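Local coordinates for cytochrome P450 monooxygenase (Rhodococcus sp. ECU0066, PDB 6KBH), which is a self-sufficient cytochrome P450 monooxygenase that carries heme, FMN and a [2Fe-2S] cluster in one chain, and probably uses them to insert oxygen into substrates, at residues Arg89-Phe94 and Tyr388-Cys393; Val126-Asp129 and Pro135-Arg138. All coordinates share one frame; numbering follows the deposited sequence.

How the contacts relate
Both contacts lie at the propionate edge of the heme, with their centres 11 Å apart. Contact 1 (89-94 with 388-393) joins the turn after helix 81-89 to the loop that ligates the iron; contact 2 (126-129 with 135-138) ties a neighbouring loop to helix 133-139, both within the chain that runs between the two halves of contact 1. R137 links them, since its NH1 lies 2.8 Å from Q392 O, a probable hydrogen bond. H391 CE1 packs 3.1 Å from E128 O. H391 and R137 reach the two oxygens of one heme propionate, while C393 binds the iron.

Contact 1: residues Arg89-Phe94 and Tyr388-Cys393. With HEM (protoporphyrin IX containing Fe), chain C.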
loop_
_atom_site.group_PDB
_atom_site.type_symbol
_atom_site.label_atom_id
_atom_site.label_comp_id
_atom_site.label_asym_id
_atom_site.label_seq_id
_atom_site.Cartn_x
_atom_site.Cartn_y
_atom_site.Cartn_z
ATOM N N ARG A 89 -9.305 1.878 -17.054
ATOM C CA ARG A 89 -8.976 0.526 -17.497
ATOM C C ARG A 89 -9.152 0.347 -19.001
ATOM O O ARG A 89 -8.360 -0.364 -19.632
ATOM C CB ARG A 89 -9.824 -0.499 -16.740
ATOM C CG ARG A 89 -10.156 -1.755 -17.531
ATOM C CD ARG A 89 -10.861 -2.782 -16.656
ATOM N NE ARG A 89 -12.225 -2.364 -16.346
ATOM C CZ ARG A 89 -12.661 -2.079 -15.123
ATOM N NH1 ARG A 89 -11.838 -2.182 -14.088
ATOM N NH2 ARG A 89 -13.919 -1.695 -14.929
ATOM N N GLY A 90 -10.164 0.976 -19.593
ATOM C CA GLY A 90 -10.376 0.866 -21.023
ATOM C C GLY A 90 -9.462 1.783 -21.806
ATOM O O GLY A 90 -9.917 2.781 -22.374
ATOM N N ASN A 91 -8.169 1.462 -21.845
ATOM C CA ASN A 91 -7.200 2.348 -22.476
ATOM C C ASN A 91 -7.230 2.287 -23.998
ATOM O O ASN A 91 -6.520 3.067 -24.642
ATOM C CB ASN A 91 -5.786 2.039 -21.977
ATOM C CG ASN A 91 -5.346 0.626 -22.297
ATOM O OD1 ASN A 91 -6.164 -0.292 -22.386
ATOM N ND2 ASN A 91 -4.042 0.445 -22.481
ATOM N N GLU A 92 -8.022 1.390 -24.586
ATOM C CA GLU A 92 -8.250 1.421 -26.026
ATOM C C GLU A 92 -9.388 2.355 -26.401
ATOM O O GLU A 92 -9.363 2.955 -27.482
ATOM C CB GLU A 92 -8.541 0.011 -26.557
ATOM C CG GLU A 92 -9.783 -0.651 -25.969
ATOM C CD GLU A 92 -10.064 -2.021 -26.572
ATOM O OE1 GLU A 92 -9.280 -2.469 -27.435
ATOM O OE2 GLU A 92 -11.071 -2.650 -26.182
ATOM N N LEU A 93 -10.377 2.497 -25.521
ATOM C CA LEU A 93 -11.510 3.379 -25.751
ATOM C C LEU A 93 -11.244 4.802 -25.289
ATOM O O LEU A 93 -11.735 5.751 -25.912
ATOM C CB LEU A 93 -12.745 2.827 -25.036
ATOM C CG LEU A 93 -14.073 3.551 -25.232
ATOM C CD1 LEU A 93 -14.402 3.640 -26.710
ATOM C CD2 LEU A 93 -15.158 2.813 -24.477
ATOM N N PHE A 94 -10.471 4.975 -24.222
ATOM C CA PHE A 94 -10.172 6.286 -23.654
ATOM C C PHE A 94 -8.658 6.484 -23.685
ATOM O O PHE A 94 -7.935 5.960 -22.831
ATOM C CB PHE A 94 -10.737 6.399 -22.243
ATOM C CG PHE A 94 -12.189 6.024 -22.146
ATOM C CD1 PHE A 94 -13.165 6.834 -22.706
ATOM C CD2 PHE A 94 -12.580 4.859 -21.504
ATOM C CE1 PHE A 94 -14.503 6.493 -22.623
ATOM C CE2 PHE A 94 -13.919 4.512 -21.416
ATOM C CZ PHE A 94 -14.881 5.331 -21.976
ATOM N N TYR A 388 -5.040 4.697 -12.375
ATOM C CA TYR A 388 -5.424 3.297 -12.305
ATOM C C TYR A 388 -5.165 2.635 -13.648
ATOM O O TYR A 388 -5.384 3.246 -14.699
ATOM C CB TYR A 388 -6.902 3.156 -11.919
ATOM C CG TYR A 388 -7.284 1.792 -11.394
ATOM C CD1 TYR A 388 -6.938 1.399 -10.108
ATOM C CD2 TYR A 388 -7.995 0.900 -12.182
ATOM C CE1 TYR A 388 -7.286 0.155 -9.625
ATOM C CE2 TYR A 388 -8.350 -0.345 -11.706
ATOM C CZ TYR A 388 -7.992 -0.713 -10.429
ATOM O OH TYR A 388 -8.345 -1.956 -9.953
ATOM N N GLY A 389 -4.690 1.390 -13.601
ATOM C CA GLY A 389 -4.520 0.589 -14.797
ATOM C C GLY A 389 -3.226 0.822 -15.549
ATOM O O GLY A 389 -2.166 0.998 -14.940
ATOM N N SER A 390 -3.323 0.840 -16.882
ATOM C CA SER A 390 -2.150 0.855 -17.755
ATOM C C SER A 390 -1.141 1.931 -17.371
ATOM O O SER A 390 0.068 1.677 -17.349
ATOM C CB SER A 390 -2.591 1.057 -19.206
ATOM O OG SER A 390 -3.497 0.048 -19.617
ATOM N N HIS A 391 -1.609 3.142 -17.080
ATOM C CA HIS A 391 -0.725 4.288 -16.914
ATOM C C HIS A 391 -0.567 4.718 -15.462
ATOM O O HIS A 391 -0.061 5.817 -15.215
ATOM C CB HIS A 391 -1.234 5.477 -17.736
ATOM C CG HIS A 391 -1.208 5.257 -19.216
ATOM N ND1 HIS A 391 -0.197 5.734 -20.021
ATOM C CD2 HIS A 391 -2.075 4.620 -20.037
ATOM C CE1 HIS A 391 -0.441 5.397 -21.275
ATOM N NE2 HIS A 391 -1.574 4.720 -21.313
ATOM N N GLN A 392 -0.998 3.896 -14.504
ATOM C CA GLN A 392 -0.930 4.279 -13.098
ATOM C C GLN A 392 0.460 4.788 -12.741
ATOM O O GLN A 392 1.474 4.228 -13.171
ATOM C CB GLN A 392 -1.295 3.100 -12.192
ATOM C CG GLN A 392 -1.630 3.524 -10.769
ATOM C CD GLN A 392 -1.657 2.365 -9.791
ATOM O OE1 GLN A 392 -0.923 1.388 -9.939
ATOM N NE2 GLN A 392 -2.520 2.465 -8.787
ATOM N N CYS A 393 0.488 5.867 -11.958
ATOM C CA CYS A 393 1.705 6.576 -11.582
ATOM C C CYS A 393 2.816 5.614 -11.187
ATOM O O CYS A 393 2.671 4.827 -10.245
ATOM C CB CYS A 393 1.398 7.528 -10.425
ATOM S SG CYS A 393 2.787 8.536 -9.879
HETATM C CHA HEM C . 1.276 9.074 -14.353
HETATM C CHB HEM C . -0.560 11.224 -10.175
HETATM C CHC HEM C . 4.310 11.534 -8.128
HETATM C CHD HEM C . 6.093 9.398 -12.284
HETATM C C1A HEM C . 0.557 9.681 -13.231
HETATM C C2A HEM C . -0.886 9.757 -13.487
HETATM C C3A HEM C . -1.396 10.348 -12.329
HETATM C C4A HEM C . -0.202 10.582 -11.475
HETATM C CMA HEM C . -2.829 10.670 -12.038
HETATM C CAA HEM C . -1.658 9.293 -14.683
HETATM C CBA HEM C . -2.435 8.030 -14.475
HETATM C CGA HEM C . -3.054 7.348 -15.647
HETATM O O1A HEM C . -3.106 8.144 -16.621
HETATM O O2A HEM C . -3.357 6.163 -15.337
HETATM C C1B HEM C . 0.554 11.524 -9.223
HETATM C C2B HEM C . 0.380 12.171 -7.842
HETATM C C3B HEM C . 1.908 12.261 -7.206
HETATM C C4B HEM C . 2.819 11.673 -8.267
HETATM C CMB HEM C . -0.896 12.624 -7.217
HETATM C CAB HEM C . 2.320 12.818 -5.887
HETATM C CBB HEM C . 1.622 12.323 -4.668
HETATM C C1C HEM C . 4.995 10.910 -9.296
HETATM C C2C HEM C . 6.410 10.845 -9.041
HETATM C C3C HEM C . 6.928 10.262 -10.176
HETATM C C4C HEM C . 5.758 10.027 -11.008
HETATM C CMC HEM C . 7.147 11.299 -7.825
HETATM C CAC HEM C . 8.366 9.935 -10.439
HETATM C CBC HEM C . 9.155 10.722 -11.423
HETATM C C1D HEM C . 4.853 9.211 -13.046
HETATM C C2D HEM C . 5.098 8.567 -14.379
HETATM C C3D HEM C . 3.589 8.463 -15.036
HETATM C C4D HEM C . 2.704 9.061 -13.980
HETATM C CMD HEM C . 6.408 8.139 -14.943
HETATM C CAD HEM C . 3.218 7.890 -16.358
HETATM C CBD HEM C . 3.162 6.399 -16.421
HETATM C CGD HEM C . 2.407 5.798 -17.550
HETATM O O1D HEM C . 1.658 6.683 -18.029
HETATM O O2D HEM C . 2.714 4.587 -17.697
HETATM N NA HEM C . 1.004 10.185 -12.004
HETATM N NB HEM C . 1.994 11.160 -9.452
HETATM N NC HEM C . 4.567 10.411 -10.505
HETATM N ND HEM C . 3.401 9.524 -12.670
HETATM FE FE HEM C . 2.706 10.496 -11.093
#
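The amide end of N91 overlaps the hydroxymethyl group of S390, its ND2 lying 2.9 Å from S390 OG and its CG 3.3 Å from that same oxygen. The angle is too poor for a hydrogen bond, so this is a polar packing contact of two small groups whose CB atoms point toward the opposite segment. N91 reaches it with CG between the backbone N and the carbonyl carbon (chi1 61°), which turns the amide toward S390. Replacing N91 by an alanine would remove this amide and would probably leave S390 OG without its polar neighbour, with a gap between turn and loop. The 89-94 side leaves helix 81-89 through G90, the centre of an inverse gamma turn, and F94 N returns to G90 O at 2.9 Å. Facing it, G389 takes a positive phi of 84°, suited to a residue without a side chain; a CB there would come close to R89 CA. Beyond, R89 bonds through NH1 to D707 O, and Y388 touches D707 and S708, so the same corner meets the part of the chain belonging to the 2Fe-2S domain family. The loop 388-393 belongs to the P450 heme-binding signature. The sulfur of C393 suits iron, SG binding HEM FE as axial ligand at 2.3 Å. The ring N-H of H391 suits a carboxylate: ND1 donates to HEM O1D at 2.9 Å (142°), in the imidazole plane, and is also hydrogen-bonded to L125 O. The H391 ring stacks with that of H133, another heme-binding residue. A neutral amide-hydroxyl contact thus joins the turn to the loop, while H391 and C393 hold the heme at two points: a hydrogen bond at its acidic rim and a metal bond at its centre.

Contact 2: residues Val126-Asp129 and Pro135-Arg138; sequences VNED and PRRR. With HEM (protoporphyrin IX containing Fe), chain C.
The side chains of E128 and R136 cross at about a right angle, their carboxylate and guanidinium planes turned 60° apart. Neither a flat stack nor a paired, coplanar salt bridge results: OE1 of E128 meets NE of R136 obliquely at 3.3 Å, a weak hydrogen bond within a salt bridge, bent to 124°. The aliphatic part of the arginine takes its share too, since R136 CD lies 3.6 Å from E128 OE1 and equally far from E128 OE2. An extended chain from CG to NE suits R136 to this place, because it carries the charge from helix 133-139 across to the loop. E128 has a stronger polar partner in Y271, whose hydroxyl bonds to OE2, as does the backbone N of L125. R136 in turn makes a cation-pi contact with Y271, so this tyrosine of helix 269-281 serves both members of the pair.

R137, next along the helix, turns to the heme instead. With CG anti to the backbone N and the chain straight on to NE, its guanidinium comes edge-on to the propionate, and NH1 gives a bond of 2.6 Å to HEM O2D at 143°. An arginine fits because its end bears several N-H groups: the same NH1 also serves Q392 O in the iron-binding loop. On the loop side V126 sets CG2 3.6 Å from HEM CAD, a nonpolar touch on the propionate's root. H133 and R334 also hydrogen-bond to the heme. Two neighbouring arginines of one helix therefore face different acids. R136 binds a protein carboxylate only weakly, and R137 a heme carboxylate, whose negative charge it is likely to offset, with H391 bonded to the other oxygen of that propionate.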
loop_
_atom_site.group_PDB
_atom_site.type_symbol
_atom_site.label_atom_id
_atom_site.label_comp_id
_atom_site.label_asym_id
_atom_site.label_seq_id
_atom_site.Cartn_x
_atom_site.Cartn_y
_atom_site.Cartn_z
ATOM N N VAL A 126 2.989 9.285 -20.351
ATOM C CA VAL A 126 1.722 9.794 -19.838
ATOM C C VAL A 126 0.776 10.062 -20.996
ATOM O O VAL A 126 -0.436 9.873 -20.864
ATOM C CB VAL A 126 1.916 11.058 -18.975
ATOM C CG1 VAL A 126 0.716 11.262 -18.072
ATOM C CG2 VAL A 126 3.185 10.964 -18.145
ATOM N N ASN A 127 1.327 10.467 -22.134
ATOM C CA ASN A 127 0.598 10.718 -23.362
ATOM C C ASN A 127 0.622 9.541 -24.319
ATOM O O ASN A 127 -0.214 9.484 -25.226
ATOM C CB ASN A 127 1.215 11.915 -24.074
ATOM C CG ASN A 127 1.657 12.969 -23.119
ATOM O OD1 ASN A 127 2.733 13.547 -23.262
ATOM N ND2 ASN A 127 0.810 13.261 -22.148
ATOM N N GLU A 128 1.569 8.623 -24.158
ATOM C CA GLU A 128 1.788 7.605 -25.171
ATOM C C GLU A 128 0.597 6.674 -25.270
ATOM O O GLU A 128 0.148 6.110 -24.269
ATOM C CB GLU A 128 3.031 6.788 -24.854
ATOM C CG GLU A 128 4.265 7.602 -24.710
ATOM C CD GLU A 128 5.498 6.767 -24.887
ATOM O OE1 GLU A 128 5.515 5.913 -25.799
ATOM O OE2 GLU A 128 6.431 6.937 -24.084
ATOM N N ASP A 129 0.103 6.501 -26.485
ATOM C CA ASP A 129 -0.847 5.439 -26.717
ATOM C C ASP A 129 -0.117 4.107 -26.818
ATOM O O ASP A 129 1.115 4.031 -26.829
ATOM C CB ASP A 129 -1.647 5.695 -27.989
ATOM C CG ASP A 129 -2.601 6.857 -27.851
ATOM O OD1 ASP A 129 -2.424 7.661 -26.911
ATOM O OD2 ASP A 129 -3.532 6.962 -28.673
ATOM N N PRO A 135 5.583 -1.438 -23.608
ATOM C CA PRO A 135 6.994 -1.865 -23.569
ATOM C C PRO A 135 7.909 -0.859 -22.896
ATOM O O PRO A 135 8.824 -1.253 -22.165
ATOM C CB PRO A 135 7.341 -2.046 -25.052
ATOM C CG PRO A 135 6.044 -2.356 -25.698
ATOM C CD PRO A 135 5.035 -1.518 -24.974
ATOM N N ARG A 136 7.681 0.436 -23.118
ATOM C CA ARG A 136 8.515 1.447 -22.479
ATOM C C ARG A 136 8.249 1.512 -20.981
ATOM O O ARG A 136 9.170 1.750 -20.191
ATOM C CB ARG A 136 8.272 2.807 -23.124
ATOM C CG ARG A 136 8.580 2.875 -24.611
ATOM C CD ARG A 136 8.682 4.325 -25.012
ATOM N NE ARG A 136 8.504 4.590 -26.437
ATOM C CZ ARG A 136 9.498 4.879 -27.271
ATOM N NH1 ARG A 136 10.747 4.935 -26.825
ATOM N NH2 ARG A 136 9.244 5.120 -28.550
ATOM N N ARG A 137 6.995 1.310 -20.570
ATOM C CA ARG A 137 6.671 1.293 -19.146
ATOM C C ARG A 137 7.284 0.077 -18.465
ATOM O O ARG A 137 7.929 0.198 -17.419
ATOM C CB ARG A 137 5.153 1.312 -18.951
ATOM C CG ARG A 137 4.703 1.226 -17.496
ATOM C CD ARG A 137 3.192 1.061 -17.397
ATOM N NE ARG A 137 2.735 0.845 -16.026
ATOM C CZ ARG A 137 2.339 1.814 -15.205
ATOM N NH1 ARG A 137 2.343 3.078 -15.609
ATOM N NH2 ARG A 137 1.938 1.520 -13.975
ATOM N N ARG A 138 7.085 -1.108 -19.048
ATOM C CA ARG A 138 7.648 -2.322 -18.469
ATOM C C ARG A 138 9.171 -2.269 -18.451
ATOM O O ARG A 138 9.804 -2.707 -17.483
ATOM C CB ARG A 138 7.155 -3.543 -19.245
ATOM C CG ARG A 138 5.643 -3.743 -19.208
ATOM C CD ARG A 138 5.238 -5.057 -19.862
ATOM N NE ARG A 138 3.796 -5.160 -20.087
ATOM C CZ ARG A 138 2.931 -5.671 -19.213
ATOM N NH1 ARG A 138 3.354 -6.129 -18.041
ATOM N NH2 ARG A 138 1.639 -5.726 -19.509
HETATM C CHA HEM C . 1.276 9.074 -14.353
HETATM C CHB HEM C . -0.560 11.224 -10.175
HETATM C CHC HEM C . 4.310 11.534 -8.128
HETATM C CHD HEM C . 6.093 9.398 -12.284
HETATM C C1A HEM C . 0.557 9.681 -13.231
HETATM C C2A HEM C . -0.886 9.757 -13.487
HETATM C C3A HEM C . -1.396 10.348 -12.329
HETATM C C4A HEM C . -0.202 10.582 -11.475
HETATM C CMA HEM C . -2.829 10.670 -12.038
HETATM C CAA HEM C . -1.658 9.293 -14.683
HETATM C CBA HEM C . -2.435 8.030 -14.475
HETATM C CGA HEM C . -3.054 7.348 -15.647
HETATM O O1A HEM C . -3.106 8.144 -16.621
HETATM O O2A HEM C . -3.357 6.163 -15.337
HETATM C C1B HEM C . 0.554 11.524 -9.223
HETATM C C2B HEM C . 0.380 12.171 -7.842
HETATM C C3B HEM C . 1.908 12.261 -7.206
HETATM C C4B HEM C . 2.819 11.673 -8.267
HETATM C CMB HEM C . -0.896 12.624 -7.217
HETATM C CAB HEM C . 2.320 12.818 -5.887
HETATM C CBB HEM C . 1.622 12.323 -4.668
HETATM C C1C HEM C . 4.995 10.910 -9.296
HETATM C C2C HEM C . 6.410 10.845 -9.041
HETATM C C3C HEM C . 6.928 10.262 -10.176
HETATM C C4C HEM C . 5.758 10.027 -11.008
HETATM C CMC HEM C . 7.147 11.299 -7.825
HETATM C CAC HEM C . 8.366 9.935 -10.439
HETATM C CBC HEM C . 9.155 10.722 -11.423
HETATM C C1D HEM C . 4.853 9.211 -13.046
HETATM C C2D HEM C . 5.098 8.567 -14.379
HETATM C C3D HEM C . 3.589 8.463 -15.036
HETATM C C4D HEM C . 2.704 9.061 -13.980
HETATM C CMD HEM C . 6.408 8.139 -14.943
HETATM C CAD HEM C . 3.218 7.890 -16.358
HETATM C CBD HEM C . 3.162 6.399 -16.421
HETATM C CGD HEM C . 2.407 5.798 -17.550
HETATM O O1D HEM C . 1.658 6.683 -18.029
HETATM O O2D HEM C . 2.714 4.587 -17.697
HETATM N NA HEM C . 1.004 10.185 -12.004
HETATM N NB HEM C . 1.994 11.160 -9.452
HETATM N NC HEM C . 4.567 10.411 -10.505
HETATM N ND HEM C . 3.401 9.524 -12.670
HETATM FE FE HEM C . 2.706 10.496 -11.093
#